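Local coordinates for protein RNA 2',3'-cyclic phosphodiesterase (Deinococcus radiodurans, PDB 5H7E) that belongs to the LigT-like phosphoesterases of the 2H clan, folding into a curled antiparallel sheet with helices packed against it, at residues S4-V14 with H42-P53; L73-G81 with W92-L101. One frame throughout, in Å; residues are numbered along the deposited sequence.

Contact 1 (S4-V14 with H42-P53); sequences STYRLFYALRV and HVTLSYLPAVPP. With SO4 (sulfate ion), chain E; SO4 (sulfate ion), chain D.
The Phe9 ring lies over one face of the His42 imidazole, its CE2 3.5 Å above that plane near the ring centre. The two planes are inclined at 38°. In both residues CG stands between the backbone N and the carbonyl carbon (chi1 58° and 51°), which turns the rings toward each other from opposite directions along one face of the sheet. His42 NE2 is hydrogen-bonded to a glycerol, and a sulfate lies close to Thr44 on the same face. His42 and Thr44 form one of the paired HxT motifs of 2H phosphoesterases; His127 and Thr129 of the second hold this sulfate, which, with the glycerol, probably marks the active-site cleft. At the far end, Pro53 covers a face of the Tyr6 ring in a CH-pi contact, CG standing 4.0 Å from the centroid. On that side of the sheet Leu8 CD1 also meets Val51 CB, at 3.9 Å. The backbones pair in an antiparallel ladder with two bulges. In the classic one, Leu45 N donates to Tyr10 O (2.8 Å) while Tyr10 N bonds to Ser46 O (3.0 Å). Strand 148-160 pairs with the other edge of strand 6-13, where Tyr157 stacks on Phe9. On the opposite face, helix 56-67 covers Leu8, Leu48 and Val51, Leu59 O accepts the Tyr10 hydroxyl, and helix 101-114 packs on Tyr10 and also reaches Leu45 at the bulge.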
loop_
_atom_site.group_PDB
_atom_site.type_symbol
_atom_site.label_atom_id
_atom_site.label_comp_id
_atom_site.label_asym_id
_atom_site.label_seq_id
_atom_site.Cartn_x
_atom_site.Cartn_y
_atom_site.Cartn_z
ATOM N N SER A 4 -12.629 -20.772 6.127
ATOM C CA SER A 4 -11.451 -19.918 6.195
ATOM C C SER A 4 -11.525 -18.802 5.151
ATOM O O SER A 4 -12.174 -18.916 4.101
ATOM C CB SER A 4 -10.170 -20.724 6.004
ATOM O OG SER A 4 -10.127 -21.300 4.715
ATOM N N THR A 5 -10.896 -17.693 5.484
ATOM C CA THR A 5 -10.847 -16.522 4.627
ATOM C C THR A 5 -9.390 -16.131 4.473
ATOM O O THR A 5 -8.533 -16.556 5.249
ATOM C CB THR A 5 -11.624 -15.338 5.210
ATOM O OG1 THR A 5 -11.160 -15.083 6.539
ATOM C CG2 THR A 5 -13.159 -15.632 5.258
ATOM N N TYR A 6 -9.136 -15.257 3.507
ATOM C CA TYR A 6 -7.833 -14.674 3.242
ATOM C C TYR A 6 -7.817 -13.203 3.636
ATOM O O TYR A 6 -8.792 -12.490 3.424
ATOM C CB TYR A 6 -7.488 -14.747 1.750
ATOM C CG TYR A 6 -7.323 -16.140 1.173
ATOM C CD1 TYR A 6 -7.025 -17.221 1.973
ATOM C CD2 TYR A 6 -7.451 -16.351 -0.198
ATOM C CE1 TYR A 6 -6.856 -18.471 1.428
ATOM C CE2 TYR A 6 -7.270 -17.615 -0.752
ATOM C CZ TYR A 6 -6.973 -18.658 0.061
ATOM O OH TYR A 6 -6.810 -19.919 -0.486
ATOM N N ARG A 7 -6.648 -12.712 4.079
ATOM C CA ARG A 7 -6.413 -11.274 4.239
ATOM C C ARG A 7 -5.715 -10.809 2.986
ATOM O O ARG A 7 -4.591 -11.261 2.702
ATOM C CB ARG A 7 -5.531 -10.929 5.444
ATOM C CG ARG A 7 -6.028 -11.440 6.764
ATOM C CD ARG A 7 -5.096 -11.011 7.902
ATOM N NE ARG A 7 -5.638 -11.447 9.180
ATOM C CZ ARG A 7 -5.329 -10.887 10.342
ATOM N NH1 ARG A 7 -4.475 -9.865 10.371
ATOM N NH2 ARG A 7 -5.874 -11.337 11.468
ATOM N N LEU A 8 -6.391 -9.944 2.215
ATOM C CA LEU A 8 -5.851 -9.554 0.928
ATOM C C LEU A 8 -5.720 -8.044 0.897
ATOM O O LEU A 8 -6.376 -7.325 1.652
ATOM C CB LEU A 8 -6.734 -9.956 -0.249
ATOM C CG LEU A 8 -7.033 -11.461 -0.309
ATOM C CD1 LEU A 8 -7.971 -11.729 -1.506
ATOM C CD2 LEU A 8 -5.762 -12.294 -0.472
ATOM N N PHE A 9 -4.847 -7.551 0.015
ATOM C CA PHE A 9 -4.848 -6.109 -0.202
ATOM C C PHE A 9 -4.307 -5.823 -1.587
ATOM O O PHE A 9 -3.552 -6.611 -2.138
ATOM C CB PHE A 9 -4.052 -5.324 0.881
ATOM C CG PHE A 9 -2.606 -5.723 1.008
ATOM C CD1 PHE A 9 -2.236 -6.835 1.775
ATOM C CD2 PHE A 9 -1.619 -4.932 0.413
ATOM C CE1 PHE A 9 -0.893 -7.182 1.927
ATOM C CE2 PHE A 9 -0.277 -5.265 0.563
ATOM C CZ PHE A 9 0.106 -6.369 1.311
ATOM N N TYR A 10 -4.803 -4.736 -2.184
ATOM C CA TYR A 10 -4.293 -4.256 -3.464
ATOM C C TYR A 10 -3.274 -3.172 -3.183
ATOM O O TYR A 10 -3.523 -2.321 -2.326
ATOM C CB TYR A 10 -5.399 -3.641 -4.279
ATOM C CG TYR A 10 -6.430 -4.588 -4.899
ATOM C CD1 TYR A 10 -6.239 -5.136 -6.146
ATOM C CD2 TYR A 10 -7.609 -4.830 -4.231
ATOM C CE1 TYR A 10 -7.260 -5.951 -6.763
ATOM C CE2 TYR A 10 -8.596 -5.620 -4.794
ATOM C CZ TYR A 10 -8.426 -6.129 -6.055
ATOM O OH TYR A 10 -9.485 -6.874 -6.566
ATOM N N ALA A 11 -2.121 -3.266 -3.831
ATOM C CA ALA A 11 -1.099 -2.253 -3.537
ATOM C C ALA A 11 -0.221 -2.092 -4.762
ATOM O O ALA A 11 -0.138 -2.971 -5.621
ATOM C CB ALA A 11 -0.244 -2.675 -2.340
ATOM N N LEU A 12 0.531 -0.987 -4.783
ATOM C CA LEU A 12 1.687 -0.859 -5.685
ATOM C C LEU A 12 2.957 -1.307 -4.965
ATOM O O LEU A 12 3.225 -0.890 -3.828
ATOM C CB LEU A 12 1.882 0.601 -6.141
ATOM C CG LEU A 12 0.626 1.289 -6.682
ATOM C CD1 LEU A 12 1.039 2.746 -7.120
ATOM C CD2 LEU A 12 0.145 0.540 -7.915
ATOM N N ARG A 13 3.722 -2.169 -5.626
ATOM C CA ARG A 13 5.051 -2.534 -5.182
ATOM C C ARG A 13 5.961 -1.319 -5.274
ATOM O O ARG A 13 5.722 -0.407 -6.064
ATOM C CB ARG A 13 5.558 -3.647 -6.090
ATOM C CG ARG A 13 6.912 -4.037 -5.869
ATOM C CD ARG A 13 7.405 -4.934 -7.028
ATOM N NE ARG A 13 8.793 -5.177 -6.729
ATOM C CZ ARG A 13 9.812 -4.542 -7.283
ATOM N NH1 ARG A 13 9.627 -3.663 -8.264
ATOM N NH2 ARG A 13 11.032 -4.848 -6.883
ATOM N N VAL A 14 6.986 -1.291 -4.430
ATOM C CA VAL A 14 7.946 -0.184 -4.409
ATOM C C VAL A 14 9.289 -0.759 -4.833
ATOM O O VAL A 14 9.761 -1.734 -4.207
ATOM C CB VAL A 14 8.032 0.424 -3.005
ATOM C CG1 VAL A 14 9.011 1.587 -2.993
ATOM C CG2 VAL A 14 6.634 0.957 -2.633
ATOM N N HIS A 42 4.992 -0.878 0.530
ATOM C CA HIS A 42 4.076 -0.872 -0.589
ATOM C C HIS A 42 3.131 0.312 -0.395
ATOM O O HIS A 42 3.049 0.913 0.689
ATOM C CB HIS A 42 3.275 -2.185 -0.705
ATOM C CG HIS A 42 2.630 -2.549 0.555
ATOM N ND1 HIS A 42 3.110 -3.566 1.359
ATOM C CD2 HIS A 42 1.515 -2.086 1.150
ATOM C CE1 HIS A 42 2.347 -3.652 2.433
ATOM N NE2 HIS A 42 1.400 -2.739 2.351
ATOM N N VAL A 43 2.436 0.663 -1.484
ATOM C CA VAL A 43 1.404 1.723 -1.448
ATOM C C VAL A 43 0.034 1.037 -1.476
ATOM O O VAL A 43 -0.365 0.538 -2.524
ATOM C CB VAL A 43 1.524 2.670 -2.638
ATOM C CG1 VAL A 43 0.434 3.759 -2.542
ATOM C CG2 VAL A 43 2.915 3.336 -2.755
ATOM N N THR A 44 -0.629 0.929 -0.319
ATOM C CA THR A 44 -1.903 0.188 -0.256
ATOM C C THR A 44 -3.016 1.009 -0.864
ATOM O O THR A 44 -3.149 2.203 -0.578
ATOM C CB THR A 44 -2.227 -0.112 1.180
ATOM O OG1 THR A 44 -1.156 -0.863 1.730
ATOM C CG2 THR A 44 -3.550 -0.986 1.295
ATOM N N LEU A 45 -3.861 0.359 -1.666
ATOM C CA LEU A 45 -5.061 0.995 -2.212
ATOM C C LEU A 45 -6.349 0.529 -1.519
ATOM O O LEU A 45 -7.287 1.314 -1.394
ATOM C CB LEU A 45 -5.173 0.700 -3.717
ATOM C CG LEU A 45 -4.229 1.518 -4.640
ATOM C CD1 LEU A 45 -2.864 1.046 -4.652
ATOM C CD2 LEU A 45 -4.766 1.554 -6.085
ATOM N N SER A 46 -6.409 -0.727 -1.089
ATOM C CA SER A 46 -7.549 -1.195 -0.334
ATOM C C SER A 46 -7.132 -2.449 0.417
ATOM O O SER A 46 -6.364 -3.273 -0.095
ATOM C CB SER A 46 -8.726 -1.544 -1.264
ATOM O OG SER A 46 -9.865 -1.840 -0.443
ATOM N N TYR A 47 -7.637 -2.585 1.636
ATOM C CA TYR A 47 -7.351 -3.740 2.483
ATOM C C TYR A 47 -8.638 -4.513 2.717
ATOM O O TYR A 47 -9.651 -3.928 3.086
ATOM C CB TYR A 47 -6.735 -3.254 3.807
ATOM C CG TYR A 47 -6.628 -4.315 4.845
ATOM C CD1 TYR A 47 -5.866 -5.430 4.637
ATOM C CD2 TYR A 47 -7.320 -4.194 6.047
ATOM C CE1 TYR A 47 -5.794 -6.426 5.585
ATOM C CE2 TYR A 47 -7.228 -5.183 7.019
ATOM C CZ TYR A 47 -6.491 -6.284 6.768
ATOM O OH TYR A 47 -6.409 -7.272 7.753
ATOM N N LEU A 48 -8.570 -5.827 2.515
ATOM C CA LEU A 48 -9.720 -6.737 2.552
ATOM C C LEU A 48 -9.443 -7.797 3.601
ATOM O O LEU A 48 -8.777 -8.813 3.322
ATOM C CB LEU A 48 -9.912 -7.380 1.171
ATOM C CG LEU A 48 -10.208 -6.434 -0.019
ATOM C CD1 LEU A 48 -9.003 -5.675 -0.524
ATOM C CD2 LEU A 48 -10.719 -7.260 -1.177
ATOM N N PRO A 49 -9.967 -7.634 4.804
ATOM C CA PRO A 49 -9.501 -8.474 5.924
ATOM C C PRO A 49 -9.943 -9.915 5.874
ATOM O O PRO A 49 -9.336 -10.758 6.550
ATOM C CB PRO A 49 -10.087 -7.770 7.153
ATOM C CG PRO A 49 -11.240 -6.955 6.610
ATOM C CD PRO A 49 -10.829 -6.523 5.244
ATOM N N ALA A 50 -11.044 -10.249 5.158
ATOM C CA ALA A 50 -11.598 -11.605 5.331
ATOM C C ALA A 50 -12.314 -12.010 4.033
ATOM O O ALA A 50 -13.544 -12.016 3.945
ATOM C CB ALA A 50 -12.545 -11.688 6.553
ATOM N N VAL A 51 -11.548 -12.373 3.011
ATOM C CA VAL A 51 -12.109 -12.693 1.699
ATOM C C VAL A 51 -12.283 -14.203 1.596
ATOM O O VAL A 51 -11.289 -14.934 1.713
ATOM C CB VAL A 51 -11.217 -12.181 0.573
ATOM C CG1 VAL A 51 -11.866 -12.484 -0.740
ATOM C CG2 VAL A 51 -10.965 -10.655 0.738
ATOM N N PRO A 52 -13.484 -14.702 1.342
ATOM C CA PRO A 52 -13.643 -16.127 1.081
ATOM C C PRO A 52 -12.866 -16.501 -0.170
ATOM O O PRO A 52 -12.888 -15.773 -1.166
ATOM C CB PRO A 52 -15.161 -16.292 0.894
ATOM C CG PRO A 52 -15.792 -15.017 1.469
ATOM C CD PRO A 52 -14.760 -13.952 1.273
ATOM N N PRO A 53 -12.130 -17.618 -0.158
ATOM C CA PRO A 53 -11.247 -17.914 -1.316
ATOM C C PRO A 53 -12.006 -18.005 -2.638
ATOM O O PRO A 53 -11.460 -17.647 -3.693
ATOM C CB PRO A 53 -10.598 -19.260 -0.931
ATOM C CG PRO A 53 -10.644 -19.277 0.560
ATOM C CD PRO A 53 -11.928 -18.547 0.965
HETATM S S SO4 E . 13.164 -3.580 -8.869
HETATM O O1 SO4 E . 11.925 -3.355 -9.637
HETATM O O2 SO4 E . 12.963 -3.455 -7.443
HETATM O O3 SO4 E . 13.574 -4.962 -9.088
HETATM O O4 SO4 E . 14.232 -2.698 -9.339
HETATM S S SO4 D . -0.434 0.558 5.403
HETATM O O1 SO4 D . -1.019 -0.538 6.141
HETATM O O2 SO4 D . -0.435 1.738 6.287
HETATM O O3 SO4 D . 0.888 0.085 5.013
HETATM O O4 SO4 D . -1.183 0.886 4.243
HETATM O O HOH W 1 -9.003 -13.386 7.008
#

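Contact 2 (L73-G81 with W92-L101)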
loop_
_atom_site.group_PDB
_atom_site.type_symbol
_atom_site.label_atom_id
_atom_site.label_comp_id
_atom_site.label_asym_id
_atom_site.label_seq_id
_atom_site.Cartn_x
_atom_site.Cartn_y
_atom_site.Cartn_z
ATOM N N LEU A 73 1.814 4.159 -13.923
ATOM C CA LEU A 73 1.635 5.366 -13.128
ATOM C C LEU A 73 2.995 5.898 -12.720
ATOM O O LEU A 73 3.887 5.130 -12.395
ATOM C CB LEU A 73 0.810 5.087 -11.871
ATOM C CG LEU A 73 -0.595 4.521 -12.154
ATOM C CD1 LEU A 73 -1.259 4.313 -10.815
ATOM C CD2 LEU A 73 -1.389 5.482 -13.028
ATOM N N HIS A 74 3.152 7.223 -12.720
ATOM C CA HIS A 74 4.413 7.828 -12.320
ATOM C C HIS A 74 4.256 8.336 -10.903
ATOM O O HIS A 74 3.513 9.288 -10.664
ATOM C CB HIS A 74 4.809 8.939 -13.269
ATOM C CG HIS A 74 6.179 9.459 -12.971
ATOM N ND1 HIS A 74 6.425 10.764 -12.606
ATOM C CD2 HIS A 74 7.370 8.813 -12.896
ATOM C CE1 HIS A 74 7.715 10.915 -12.371
ATOM N NE2 HIS A 74 8.313 9.749 -12.550
ATOM N N VAL A 75 4.877 7.630 -9.938
ATOM C CA VAL A 75 4.628 7.861 -8.531
ATOM C C VAL A 75 5.774 8.673 -7.960
ATOM O O VAL A 75 6.939 8.321 -8.166
ATOM C CB VAL A 75 4.511 6.533 -7.775
ATOM C CG1 VAL A 75 4.052 6.808 -6.292
ATOM C CG2 VAL A 75 3.472 5.597 -8.478
ATOM N N ASN A 76 5.436 9.779 -7.285
ATOM C CA ASN A 76 6.432 10.679 -6.711
ATOM C C ASN A 76 6.412 10.563 -5.203
ATOM O O ASN A 76 5.340 10.643 -4.602
ATOM C CB ASN A 76 6.090 12.096 -7.113
ATOM C CG ASN A 76 6.064 12.246 -8.605
ATOM O OD1 ASN A 76 7.115 12.265 -9.224
ATOM N ND2 ASN A 76 4.874 12.375 -9.188
ATOM N N LEU A 77 7.588 10.383 -4.598
ATOM C CA LEU A 77 7.714 10.567 -3.154
ATOM C C LEU A 77 7.600 12.035 -2.808
ATOM O O LEU A 77 8.057 12.906 -3.573
ATOM C CB LEU A 77 9.071 10.082 -2.646
ATOM C CG LEU A 77 9.437 8.609 -2.813
ATOM C CD1 LEU A 77 10.790 8.359 -2.168
ATOM C CD2 LEU A 77 8.354 7.717 -2.211
ATOM N N ARG A 78 6.949 12.317 -1.659
ATOM C CA ARG A 78 6.823 13.690 -1.210
ATOM C C ARG A 78 7.431 13.767 0.193
ATOM O O ARG A 78 8.593 13.414 0.355
ATOM C CB ARG A 78 5.360 14.184 -1.301
ATOM C CG ARG A 78 4.795 14.058 -2.761
ATOM C CD ARG A 78 5.515 15.087 -3.684
ATOM N NE ARG A 78 5.196 16.469 -3.325
ATOM C CZ ARG A 78 5.708 17.535 -3.948
ATOM N NH1 ARG A 78 6.649 17.353 -4.845
ATOM N NH2 ARG A 78 5.343 18.778 -3.596
ATOM N N GLY A 79 6.695 14.269 1.178
ATOM C CA GLY A 79 7.239 14.505 2.517
ATOM C C GLY A 79 6.775 13.424 3.482
ATOM O O GLY A 79 5.963 12.591 3.137
ATOM N N THR A 80 7.365 13.414 4.677
ATOM C CA THR A 80 6.930 12.461 5.687
ATOM C C THR A 80 5.764 13.021 6.502
ATOM O O THR A 80 5.491 14.231 6.528
ATOM C CB THR A 80 8.100 12.085 6.584
ATOM O OG1 THR A 80 8.708 13.309 7.108
ATOM C CG2 THR A 80 9.126 11.228 5.820
ATOM N N GLY A 81 5.093 12.126 7.226
ATOM C CA GLY A 81 4.017 12.509 8.129
ATOM C C GLY A 81 3.684 11.375 9.081
ATOM O O GLY A 81 4.310 10.309 9.047
ATOM N N TRP A 92 4.665 6.223 10.999
ATOM C CA TRP A 92 5.470 7.214 10.308
ATOM C C TRP A 92 5.440 6.779 8.853
ATOM O O TRP A 92 5.653 5.622 8.567
ATOM C CB TRP A 92 6.896 7.171 10.821
ATOM C CG TRP A 92 7.790 8.252 10.304
ATOM C CD1 TRP A 92 7.504 9.571 10.216
ATOM C CD2 TRP A 92 9.135 8.106 9.848
ATOM N NE1 TRP A 92 8.575 10.258 9.725
ATOM C CE2 TRP A 92 9.593 9.378 9.492
ATOM C CE3 TRP A 92 9.996 7.020 9.706
ATOM C CZ2 TRP A 92 10.864 9.594 9.000
ATOM C CZ3 TRP A 92 11.252 7.238 9.219
ATOM C CH2 TRP A 92 11.677 8.514 8.872
ATOM N N PHE A 93 5.159 7.696 7.939
ATOM C CA PHE A 93 5.042 7.306 6.539
ATOM C C PHE A 93 5.613 8.405 5.647
ATOM O O PHE A 93 5.911 9.511 6.103
ATOM C CB PHE A 93 3.537 7.079 6.140
ATOM C CG PHE A 93 2.675 8.321 6.315
ATOM C CD1 PHE A 93 2.681 9.301 5.347
ATOM C CD2 PHE A 93 1.848 8.450 7.416
ATOM C CE1 PHE A 93 1.896 10.446 5.486
ATOM C CE2 PHE A 93 1.087 9.616 7.575
ATOM C CZ PHE A 93 1.123 10.587 6.600
ATOM N N VAL A 94 5.844 8.045 4.385
ATOM C CA VAL A 94 6.148 9.039 3.336
ATOM C C VAL A 94 4.946 9.123 2.406
ATOM O O VAL A 94 4.394 8.097 1.997
ATOM C CB VAL A 94 7.435 8.711 2.570
ATOM C CG1 VAL A 94 7.427 7.289 1.924
ATOM C CG2 VAL A 94 7.730 9.761 1.498
ATOM N N LYS A 95 4.515 10.358 2.111
ATOM C CA LYS A 95 3.410 10.559 1.179
ATOM C C LYS A 95 3.861 10.255 -0.245
ATOM O O LYS A 95 4.987 10.560 -0.629
ATOM C CB LYS A 95 2.944 12.001 1.285
ATOM C CG LYS A 95 1.867 12.372 0.260
ATOM C CD LYS A 95 1.456 13.857 0.539
ATOM C CE LYS A 95 0.375 14.335 -0.387
ATOM N NZ LYS A 95 0.753 14.022 -1.776
ATOM N N THR A 96 2.949 9.674 -1.055
ATOM C CA THR A 96 3.220 9.429 -2.471
ATOM C C THR A 96 2.117 10.095 -3.269
ATOM O O THR A 96 0.979 10.191 -2.800
ATOM C CB THR A 96 3.252 7.951 -2.829
ATOM O OG1 THR A 96 2.030 7.343 -2.356
ATOM C CG2 THR A 96 4.390 7.240 -2.089
ATOM N N GLU A 97 2.492 10.619 -4.444
ATOM C CA GLU A 97 1.500 11.273 -5.319
ATOM C C GLU A 97 1.657 10.699 -6.713
ATOM O O GLU A 97 2.773 10.490 -7.162
ATOM C CB GLU A 97 1.733 12.774 -5.376
ATOM C CG GLU A 97 0.731 13.556 -6.224
ATOM C CD GLU A 97 1.113 13.660 -7.713
ATOM O OE1 GLU A 97 2.316 13.597 -8.042
ATOM O OE2 GLU A 97 0.193 13.810 -8.550
ATOM N N ALA A 98 0.532 10.470 -7.421
ATOM C CA ALA A 98 0.610 10.086 -8.832
ATOM C C ALA A 98 -0.693 10.482 -9.497
ATOM O O ALA A 98 -1.755 10.208 -8.945
ATOM C CB ALA A 98 0.828 8.560 -9.023
ATOM N N GLU A 99 -0.603 11.002 -10.722
ATOM C CA GLU A 99 -1.841 11.216 -11.482
ATOM C C GLU A 99 -2.589 9.895 -11.645
ATOM O O GLU A 99 -2.024 8.890 -12.082
ATOM C CB GLU A 99 -1.498 11.795 -12.863
ATOM C CG GLU A 99 -2.758 12.165 -13.670
ATOM C CD GLU A 99 -2.490 12.566 -15.101
ATOM O OE1 GLU A 99 -1.331 12.449 -15.583
ATOM O OE2 GLU A 99 -3.460 13.019 -15.760
ATOM N N GLY A 100 -3.873 9.890 -11.314
ATOM C CA GLY A 100 -4.653 8.668 -11.478
ATOM C C GLY A 100 -4.748 7.800 -10.248
ATOM O O GLY A 100 -5.631 6.913 -10.206
ATOM N N LEU A 101 -3.891 8.021 -9.250
ATOM C CA LEU A 101 -3.804 7.037 -8.153
ATOM C C LEU A 101 -5.033 7.105 -7.242
ATOM O O LEU A 101 -5.570 6.058 -6.846
ATOM C CB LEU A 101 -2.524 7.238 -7.371
ATOM C CG LEU A 101 -2.352 6.270 -6.173
ATOM C CD1 LEU A 101 -2.301 4.803 -6.623
ATOM C CD2 LEU A 101 -1.054 6.640 -5.557
HETATM O O HOH W 2 0.630 8.726 -13.225
HETATM O O HOH W 3 1.978 11.046 -12.034
HETATM O O HOH W 4 9.080 13.121 9.735
#
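Strands 73-83 and 91-97 form an antiparallel beta hairpin within the large sheet, and this contact is its paired body, from Leu73 to Gly81 on one strand and from Trp92 into the turn before helix 101-114 on the other. Asn76 and Glu97 are bonded twice through their backbones, with Asn76 N 2.8 Å from Glu97 O, and their side chains extend the pairing. These lie alongside each other and point the same way, amide and carboxylate planes only 2° apart, and Asn76 ND2 donates to Glu97 OE1 at 3.1 Å, meeting it nearly head-on to the C-O bond. The hydrogen bond is bent (142°), and OE1 lies somewhat out of the amide plane. Glu97 CG is anti to its backbone N and the chain then bends at chi2 (-88°), which brings OE1 back beside the asparagine.

A beta bulge follows. Arg78 N donates to Lys95 O, whereas Lys95 N turns to Gly79 O at 2.9 Å, and the register moves by one residue. Beyond it the Phe93 ring folds over the backbone of Gly81, whose CA lies 4.1 Å from the ring centroid above one face. Thr80 CB approaches Trp92 NE1 at 3.7 Å, and one water joins Thr80 OG1 to that indole nitrogen, lying at the edge of the ring in its plane. At the other end two waters bridge His74 to Glu99, and Val75 CG2 packs on Ala98 CB (4.0 Å). After the second strand a type II turn, Ala98 to Leu101, with Gly100 as N-cap, starts helix 101-114. Strand 148-160 flanks one edge of this bulged hairpin and strand 127-132 the other, the latter carrying His127 of the second HxT motif of the 2H fold, whose ring meets that of Phe93.

In the fold
Contact 1 closes along the chain before contact 2 opens, and helix 56-67 comes between them in sequence. Their centres are about 19 Å apart, on opposite sides of the chain's centre, yet both belong to one curled antiparallel sheet. Strand 148-160 links them, pairing with strand 6-13 of contact 1 and with strand 73-83 of contact 2. They also meet directly through side-chain packing: Leu12 CD1 comes within 4.0 Å of Val75 CG2, Leu12 and Leu45 touch Leu101, and Val43 packs against Thr96. The curled sheet and this packing thus connect the two strand pairs, with Leu101 opening the helix whose body packs on contact 1.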